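Local coordinates for protein Non-reducing end alpha-L-arabinofuranosidase BoGH43B (Bacteroides ovatus, PDB 5JOZ) that removes terminal non-reducing alpha-L-arabinofuranosyl residues from xyloglucan side branches as a family 43 glycoside hydrolase, at residues A[123-128]-A[174-179]; A[168-173]-A[191-196]. All blocks are in the same frame, centred on the assembly; numbering follows the deposited sequence.

Contact 1 of 2, residues A[123-128]-A[174-179]; sequences WYVDPS and SPEGPH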
loop_
_atom_site.group_PDB
_atom_site.type_symbol
_atom_site.label_atom_id
_atom_site.label_comp_id
_atom_site.label_asym_id
_atom_site.label_seq_id
_atom_site.Cartn_x
_atom_site.Cartn_y
_atom_site.Cartn_z
ATOM N N TRP A 123 14.379 -4.164 15.995
ATOM C CA TRP A 123 13.969 -4.584 14.657
ATOM C C TRP A 123 12.665 -5.410 14.672
ATOM O O TRP A 123 12.427 -6.226 13.777
ATOM C CB TRP A 123 15.118 -5.365 14.017
ATOM C CG TRP A 123 16.312 -4.503 13.726
ATOM C CD1 TRP A 123 17.322 -4.186 14.587
ATOM C CD2 TRP A 123 16.606 -3.830 12.497
ATOM N NE1 TRP A 123 18.231 -3.364 13.969
ATOM C CE2 TRP A 123 17.818 -3.129 12.684
ATOM C CE3 TRP A 123 15.963 -3.752 11.255
ATOM C CZ2 TRP A 123 18.408 -2.358 11.671
ATOM C CZ3 TRP A 123 16.546 -2.986 10.247
ATOM C CH2 TRP A 123 17.756 -2.299 10.462
ATOM N N TYR A 124 11.807 -5.192 15.671
ATOM C CA TYR A 124 10.568 -5.966 15.758
ATOM C C TYR A 124 9.585 -5.542 14.661
ATOM O O TYR A 124 9.454 -4.357 14.342
ATOM C CB TYR A 124 9.936 -5.848 17.146
ATOM C CG TYR A 124 10.789 -6.434 18.268
ATOM C CD1 TYR A 124 11.262 -7.749 18.204
ATOM C CD2 TYR A 124 11.106 -5.684 19.400
ATOM C CE1 TYR A 124 12.040 -8.286 19.223
ATOM C CE2 TYR A 124 11.884 -6.219 20.428
ATOM C CZ TYR A 124 12.343 -7.517 20.337
ATOM O OH TYR A 124 13.105 -8.048 21.352
ATOM N N VAL A 125 8.938 -6.527 14.051
ATOM C CA VAL A 125 7.896 -6.282 13.060
ATOM C C VAL A 125 6.613 -5.908 13.797
ATOM O O VAL A 125 6.424 -6.296 14.955
ATOM C CB VAL A 125 7.705 -7.519 12.135
ATOM C CG1 VAL A 125 6.936 -8.651 12.824
ATOM C CG2 VAL A 125 7.041 -7.120 10.822
ATOM N N ASP A 126 5.750 -5.143 13.138
ATOM C CA ASP A 126 4.426 -4.812 13.654
ATOM C C ASP A 126 4.432 -4.154 15.037
ATOM O O ASP A 126 3.686 -4.557 15.926
ATOM C CB ASP A 126 3.545 -6.077 13.665
ATOM C CG ASP A 126 3.356 -6.674 12.280
ATOM O OD1 ASP A 126 3.767 -6.034 11.291
ATOM O OD2 ASP A 126 2.777 -7.781 12.187
ATOM N N PRO A 127 5.271 -3.125 15.224
ATOM C CA PRO A 127 5.214 -2.419 16.498
ATOM C C PRO A 127 3.897 -1.676 16.608
ATOM O O PRO A 127 3.461 -1.072 15.637
ATOM C CB PRO A 127 6.373 -1.422 16.393
ATOM C CG PRO A 127 6.495 -1.159 14.923
ATOM C CD PRO A 127 6.192 -2.478 14.274
ATOM N N SER A 128 3.261 -1.730 17.771
ATOM C CA SER A 128 2.033 -0.983 17.993
ATOM C C SER A 128 2.171 -0.117 19.213
ATOM O O SER A 128 2.913 -0.460 20.124
ATOM C CB SER A 128 0.856 -1.930 18.166
ATOM O OG SER A 128 -0.357 -1.203 18.208
ATOM N N SER A 174 2.920 -17.585 12.767
ATOM C CA SER A 174 3.421 -16.210 12.684
ATOM C C SER A 174 2.552 -15.186 13.418
ATOM O O SER A 174 1.880 -14.366 12.783
ATOM C CB SER A 174 3.589 -15.806 11.213
ATOM O OG SER A 174 4.421 -16.726 10.536
ATOM N N PRO A 175 2.543 -15.247 14.762
ATOM C CA PRO A 175 1.795 -14.250 15.518
ATOM C C PRO A 175 2.265 -12.852 15.136
ATOM O O PRO A 175 3.436 -12.513 15.309
ATOM C CB PRO A 175 2.119 -14.593 16.973
ATOM C CG PRO A 175 2.423 -16.049 16.945
ATOM C CD PRO A 175 3.144 -16.262 15.649
ATOM N N GLU A 176 1.348 -12.089 14.564
ATOM C CA GLU A 176 1.640 -10.795 13.978
ATOM C C GLU A 176 0.613 -9.782 14.466
ATOM O O GLU A 176 -0.352 -10.124 15.139
ATOM C CB GLU A 176 1.589 -10.892 12.441
ATOM C CG GLU A 176 2.879 -11.349 11.768
ATOM C CD GLU A 176 3.047 -10.772 10.370
ATOM O OE1 GLU A 176 2.657 -11.442 9.388
ATOM O OE2 GLU A 176 3.554 -9.632 10.255
ATOM N N GLY A 177 0.870 -8.526 14.132
ATOM C CA GLY A 177 -0.090 -7.442 14.250
ATOM C C GLY A 177 -0.805 -7.208 15.565
ATOM O O GLY A 177 -2.010 -6.930 15.548
ATOM N N PRO A 178 -0.078 -7.279 16.706
ATOM C CA PRO A 178 -0.757 -7.107 17.988
ATOM C C PRO A 178 -1.096 -5.655 18.271
ATOM O O PRO A 178 -0.260 -4.778 18.049
ATOM C CB PRO A 178 0.272 -7.614 18.995
ATOM C CG PRO A 178 1.574 -7.280 18.366
ATOM C CD PRO A 178 1.362 -7.538 16.902
ATOM N N HIS A 179 -2.317 -5.407 18.735
ATOM C CA HIS A 179 -2.708 -4.093 19.237
ATOM C C HIS A 179 -3.182 -4.230 20.667
ATOM O O HIS A 179 -3.731 -5.263 21.045
ATOM C CB HIS A 179 -3.813 -3.467 18.390
ATOM C CG HIS A 179 -3.403 -3.222 16.980
ATOM N ND1 HIS A 179 -2.328 -2.426 16.643
ATOM C CD2 HIS A 179 -3.902 -3.698 15.817
ATOM C CE1 HIS A 179 -2.203 -2.404 15.328
ATOM N NE2 HIS A 179 -3.142 -3.170 14.804
HETATM O O HOH W 1 0.965 -4.565 15.480
#
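Asp126 OD2 is met by two groups of the opposing strand: the backbone amide of Gly177 gives it a hydrogen bond (N to OD2 2.8 Å), and Glu176 OE2 stands 2.8 Å from the same OD2. The amide hydrogen arrives from above the carboxylate plane with the bond clearly bent, 144° at the hydrogen. The two acid side chains cross obliquely, yet their carboxylate planes are only 9° apart. Asp126 is short enough to present OD2 at the strand, whereas Glu176, whose CB already lies 3.3 Å from Asp126 OD2, runs extended beyond CG and brings OE2 alongside the same oxygen. Glycine suits position 177, where phi is positive.

Further along, a water donates to both Asp126 O and Pro178 O, at 2.9 Å from the latter; Pro178, lacking an amide hydrogen, sets its ring CD against the Asp126 carbonyl. Ser128 OG, anti to its backbone N, lies in the plane of the His179 ring at its edge and is hydrogen-bonded to ND1 over 2.8 Å. This joins the innermost strands 128-132 and 176-183 of adjacent blades in the five-bladed GH43 propeller. Glu176 is inferred to be the proton donor and Asp126 its pKa modulator; two acid oxygens this close suggest that one acid holds a proton, and the aspartate would be expected to disfavour ionisation of the glutamate, raising its pKa for general-acid catalysis.

Contact 2 of 2, residues A[168-173]-A[191-196]; sequences SGLGGS and SAEGGT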
loop_
_atom_site.group_PDB
_atom_site.type_symbol
_atom_site.label_atom_id
_atom_site.label_comp_id
_atom_site.label_asym_id
_atom_site.label_seq_id
_atom_site.Cartn_x
_atom_site.Cartn_y
_atom_site.Cartn_z
ATOM N N SER A 168 1.408 -14.603 24.528
ATOM C CA SER A 168 1.901 -15.160 23.275
ATOM C C SER A 168 0.764 -15.412 22.285
ATOM O O SER A 168 -0.407 -15.099 22.544
ATOM C CB SER A 168 2.705 -16.440 23.555
ATOM O OG SER A 168 1.879 -17.583 23.614
ATOM N N GLY A 169 1.120 -15.953 21.130
ATOM C CA GLY A 169 0.128 -16.364 20.153
ATOM C C GLY A 169 -0.643 -17.547 20.690
ATOM O O GLY A 169 -0.179 -18.225 21.611
ATOM N N LEU A 170 -1.811 -17.786 20.099
ATOM C CA LEU A 170 -2.780 -18.781 20.570
ATOM C C LEU A 170 -2.798 -20.097 19.776
ATOM O O LEU A 170 -3.825 -20.762 19.738
ATOM C CB LEU A 170 -4.179 -18.153 20.574
ATOM C CG LEU A 170 -4.268 -16.778 21.241
ATOM C CD1 LEU A 170 -5.690 -16.234 21.184
ATOM C CD2 LEU A 170 -3.769 -16.840 22.688
ATOM N N GLY A 171 -1.664 -20.483 19.182
ATOM C CA GLY A 171 -1.545 -21.749 18.432
ATOM C C GLY A 171 -1.226 -21.622 16.946
ATOM O O GLY A 171 -0.593 -22.508 16.371
ATOM N N GLY A 172 -1.663 -20.529 16.323
ATOM C CA GLY A 172 -1.498 -20.332 14.884
ATOM C C GLY A 172 -0.153 -19.759 14.464
ATOM O O GLY A 172 0.584 -19.178 15.282
ATOM N N SER A 173 0.136 -19.914 13.170
ATOM C CA SER A 173 1.373 -19.432 12.527
ATOM C C SER A 173 1.635 -17.934 12.652
ATOM O O SER A 173 0.702 -17.141 12.623
ATOM C CB SER A 173 1.359 -19.776 11.027
ATOM O OG SER A 173 1.657 -21.144 10.843
ATOM N N SER A 191 -4.654 -9.738 17.856
ATOM C CA SER A 191 -3.523 -10.047 16.985
ATOM C C SER A 191 -3.940 -10.931 15.817
ATOM O O SER A 191 -5.062 -11.429 15.764
ATOM C CB SER A 191 -2.431 -10.731 17.812
ATOM O OG SER A 191 -2.934 -11.917 18.401
ATOM N N ALA A 192 -3.009 -11.112 14.893
ATOM C CA ALA A 192 -3.207 -11.904 13.692
ATOM C C ALA A 192 -2.373 -13.184 13.763
ATOM O O ALA A 192 -1.288 -13.178 14.339
ATOM C CB ALA A 192 -2.815 -11.082 12.470
ATOM N N GLU A 193 -2.900 -14.270 13.184
ATOM C CA GLU A 193 -2.237 -15.587 13.118
ATOM C C GLU A 193 -2.686 -16.329 11.874
ATOM O O GLU A 193 -3.686 -15.958 11.276
ATOM C CB GLU A 193 -2.632 -16.477 14.307
ATOM C CG GLU A 193 -2.424 -15.852 15.653
ATOM C CD GLU A 193 -2.651 -16.786 16.816
ATOM O OE1 GLU A 193 -3.319 -17.836 16.669
ATOM O OE2 GLU A 193 -2.145 -16.435 17.907
ATOM N N GLY A 194 -1.980 -17.405 11.528
ATOM C CA GLY A 194 -2.330 -18.250 10.377
ATOM C C GLY A 194 -1.431 -18.059 9.166
ATOM O O GLY A 194 -1.163 -19.024 8.449
ATOM N N GLY A 195 -0.988 -16.819 8.930
ATOM C CA GLY A 195 -0.028 -16.488 7.863
ATOM C C GLY A 195 -0.552 -15.445 6.886
ATOM O O GLY A 195 -1.387 -14.618 7.239
ATOM N N THR A 196 -0.042 -15.484 5.655
ATOM C CA THR A 196 -0.504 -14.610 4.567
ATOM C C THR A 196 -1.636 -15.234 3.744
ATOM O O THR A 196 -2.281 -14.532 2.968
ATOM C CB THR A 196 0.652 -14.260 3.604
#
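Ser168, the last residue of strand 159-168, turns its hydroxyl back on its own chain: OG donates to the carbonyl of Gly169, 2.9 Å from OG to O and on a lone pair. The chain then passes close beside the carboxylate of Glu193, with Gly169 CA 3.2 Å from Glu193 OE2; a beta carbon would point at that oxygen and be tightly placed, so glycine fits. At Leu170 the backbone N makes the shortest bond of the contact, 2.6 Å to Glu193 OE2, nearly straight at 170° and directed at the syn lone pair. The leucine side chain crosses the glutamate at about a right angle, CB lying by the carboxylate, and the same side chain packs on Val203 and Gln205 of strand 201-207.

Here the chain is passing from the outermost strand of one propeller blade to the innermost strand of the next, and the glutamate, from the second strand of that next blade, reaches into the bend of the connection. Its chain runs extended beyond CG, which spaces the carboxylate from strand 186-193 so that each oxygen takes one amide. An alanine in place of Glu193 would probably loosen this loop, since both amide acceptors would be lost.

Gly171 turns the loop with backbone angles that a beta carbon would not tolerate. Gly172 N bonds Glu193 OE1 at 3.2 Å, coming from well above the carboxylate plane, 62° out of it; a beta carbon at 172 would clash with OE1. Ser173 contributes mainly backbone: its O accepts the amide of Gly194, 2.9 Å from N, and also receives a CA-H...O contact from Glu193. Its CB rests 3.7 Å from Gly194 O.

The two contacts meet on the blade that holds strands 176-183 and 186-193, their centres 11 Å apart; contact 1 ties it to the blade of strand 128-132, contact 2 to the connection leading into it. A probable hydrogen bond joins Glu176 O to Ala192 N over 2.8 Å, and Pro175 CG packs on Gly169 CA at 4.0 Å. Contact 1 is part of the catalytic centre: the side chain of Asp126 comes within about 5 Å of that of Asp16, the inferred proton acceptor. Gly195, just past strand 186-193, lies about 6 Å from the side chain of Glu176, the inferred proton donor, which puts this end of contact 2, a surface contact, at the margin of that centre.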